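Long-range contact in penicillin-binding protein (Bacillus halodurans, PDB 3TG9), which probably binds penicillin and related beta-lactams, as a member of the beta-lactamase and penicillin-recognising enzyme family: residues P104-E109 / N153-I158. Residues are numbered along the deposited sequence; the frame is centred on the assembly and turned at random.
Sequences PDYFDE and NNAGFI
N153 lays its amide flat against the carboxylate of D105, the two planes only 8° apart and N153 OD1 3.6 Å from D105 CG. The same OD1 accepts from G156 N at 2.7 Å, a capping bond at the turn that leads into helix 155-168. Next along the chain, N154 presents its backbone N to D105 OD2 (2.9 Å). The N154 side chain is itself a donor: ND2 donates to F107 O and, at 2.8 Å, to the anti lone pair of E109 OE1, both acceptors lying in the amide plane. This pins the rotation of the amide and leaves N154 OD1 directed to K58 NZ, with which it is hydrogen-bonded. K58 belongs to an SxxK pattern with S55, and Y152-N153-N154 fits the (S/Y)xN motif of this family, consistent with N154 lining the active site. A155 N reaches D105 OD1 at 3.0 Å. Because D105 CG lies anti to its own backbone N (chi1 -158°), the carboxylate is carried up to the amides of N154 and A155, both of which meet it from above its plane. From the face opposite A155 N, F107 N closes an Asx turn onto D105 OD1, so one acidic side chain shapes its own loop and also grips the start of the helix; the amides around it would be expected to stabilise its negative charge. A155 CB and I158 CG1 pack against the Y106 ring, at 4.0 Å from CD2 and 4.1 Å from CE2, while its hydroxyl is hydrogen-bonded to D227. The contact thus fastens the loop following helix 93-98 to the beginning of helix 155-168, where F157 rests on helix 58-70.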
# COMPACT_ATOMS: atom_id res chain seq x y z
N PRO B 104 9.85 -25.92 -11.28
CA PRO B 104 10.60 -24.69 -11.02
C PRO B 104 9.79 -23.80 -10.08
O PRO B 104 8.56 -23.86 -10.09
CB PRO B 104 10.70 -24.04 -12.39
CG PRO B 104 9.50 -24.54 -13.13
CD PRO B 104 9.23 -25.93 -12.61
N ASP B 105 10.47 -22.99 -9.28
CA ASP B 105 9.83 -22.12 -8.30
C ASP B 105 9.97 -20.69 -8.80
O ASP B 105 10.88 -20.39 -9.58
CB ASP B 105 10.55 -22.28 -6.96
CG ASP B 105 9.69 -21.87 -5.77
OD1 ASP B 105 8.69 -21.14 -5.96
OD2 ASP B 105 10.04 -22.30 -4.65
N TYR B 106 9.10 -19.79 -8.36
CA TYR B 106 9.31 -18.37 -8.65
C TYR B 106 10.11 -17.72 -7.53
O TYR B 106 10.59 -16.60 -7.66
CB TYR B 106 7.98 -17.64 -8.89
CG TYR B 106 7.11 -17.47 -7.65
CD1 TYR B 106 7.10 -16.26 -6.95
CD2 TYR B 106 6.30 -18.49 -7.20
CE1 TYR B 106 6.31 -16.09 -5.83
CE2 TYR B 106 5.50 -18.33 -6.07
CZ TYR B 106 5.51 -17.12 -5.39
OH TYR B 106 4.72 -16.96 -4.28
N PHE B 107 10.27 -18.46 -6.43
CA PHE B 107 11.00 -17.98 -5.26
C PHE B 107 11.60 -19.16 -4.51
O PHE B 107 10.99 -19.73 -3.60
CB PHE B 107 10.07 -17.17 -4.33
CG PHE B 107 10.78 -16.48 -3.19
CD1 PHE B 107 11.75 -15.52 -3.44
CD2 PHE B 107 10.48 -16.79 -1.87
CE1 PHE B 107 12.41 -14.89 -2.40
CE2 PHE B 107 11.14 -16.15 -0.82
CZ PHE B 107 12.10 -15.21 -1.09
N ASP B 108 12.81 -19.54 -4.92
CA ASP B 108 13.51 -20.67 -4.31
C ASP B 108 14.20 -20.20 -3.04
O ASP B 108 15.25 -19.56 -3.08
CB ASP B 108 14.54 -21.23 -5.29
CG ASP B 108 15.18 -22.50 -4.81
OD1 ASP B 108 15.63 -23.29 -5.66
OD2 ASP B 108 15.23 -22.73 -3.58
N GLU B 109 13.60 -20.54 -1.90
CA GLU B 109 14.04 -20.04 -0.61
C GLU B 109 15.38 -20.62 -0.17
O GLU B 109 15.98 -20.16 0.81
CB GLU B 109 12.96 -20.31 0.45
CG GLU B 109 11.60 -19.71 0.08
CD GLU B 109 10.60 -19.71 1.23
OE1 GLU B 109 9.38 -19.81 0.96
OE2 GLU B 109 11.03 -19.61 2.40
N ASN B 153 9.15 -25.66 -2.04
CA ASN B 153 8.76 -25.04 -3.29
C ASN B 153 7.42 -24.30 -3.18
O ASN B 153 6.39 -24.91 -2.89
CB ASN B 153 8.68 -26.12 -4.38
CG ASN B 153 8.51 -25.54 -5.76
OD1 ASN B 153 7.56 -24.82 -6.03
ND2 ASN B 153 9.43 -25.88 -6.66
N ASN B 154 7.45 -22.99 -3.43
CA ASN B 154 6.25 -22.17 -3.31
C ASN B 154 5.32 -22.29 -4.51
O ASN B 154 4.10 -22.41 -4.36
CB ASN B 154 6.66 -20.72 -3.08
CG ASN B 154 7.30 -20.52 -1.73
OD1 ASN B 154 6.66 -20.69 -0.70
ND2 ASN B 154 8.57 -20.15 -1.73
N ALA B 155 5.91 -22.27 -5.71
CA ALA B 155 5.13 -22.43 -6.93
C ALA B 155 4.34 -23.74 -6.87
O ALA B 155 3.22 -23.82 -7.37
CB ALA B 155 6.05 -22.41 -8.16
N GLY B 156 4.92 -24.75 -6.25
CA GLY B 156 4.24 -26.02 -6.10
C GLY B 156 2.92 -25.90 -5.36
O GLY B 156 1.98 -26.66 -5.61
N PHE B 157 2.83 -24.95 -4.44
CA PHE B 157 1.57 -24.75 -3.73
C PHE B 157 0.63 -23.79 -4.45
O PHE B 157 -0.57 -23.82 -4.22
CB PHE B 157 1.79 -24.37 -2.26
CG PHE B 157 1.83 -25.57 -1.35
CD1 PHE B 157 2.87 -26.48 -1.43
CD2 PHE B 157 0.81 -25.80 -0.44
CE1 PHE B 157 2.91 -27.60 -0.61
CE2 PHE B 157 0.83 -26.92 0.38
CZ PHE B 157 1.88 -27.82 0.30
N ILE B 158 1.19 -22.97 -5.34
CA ILE B 158 0.36 -22.24 -6.29
C ILE B 158 -0.36 -23.24 -7.19
O ILE B 158 -1.58 -23.16 -7.38
CB ILE B 158 1.18 -21.29 -7.19
CG1 ILE B 158 1.79 -20.15 -6.37
CG2 ILE B 158 0.29 -20.74 -8.30
CD1 ILE B 158 0.74 -19.23 -5.77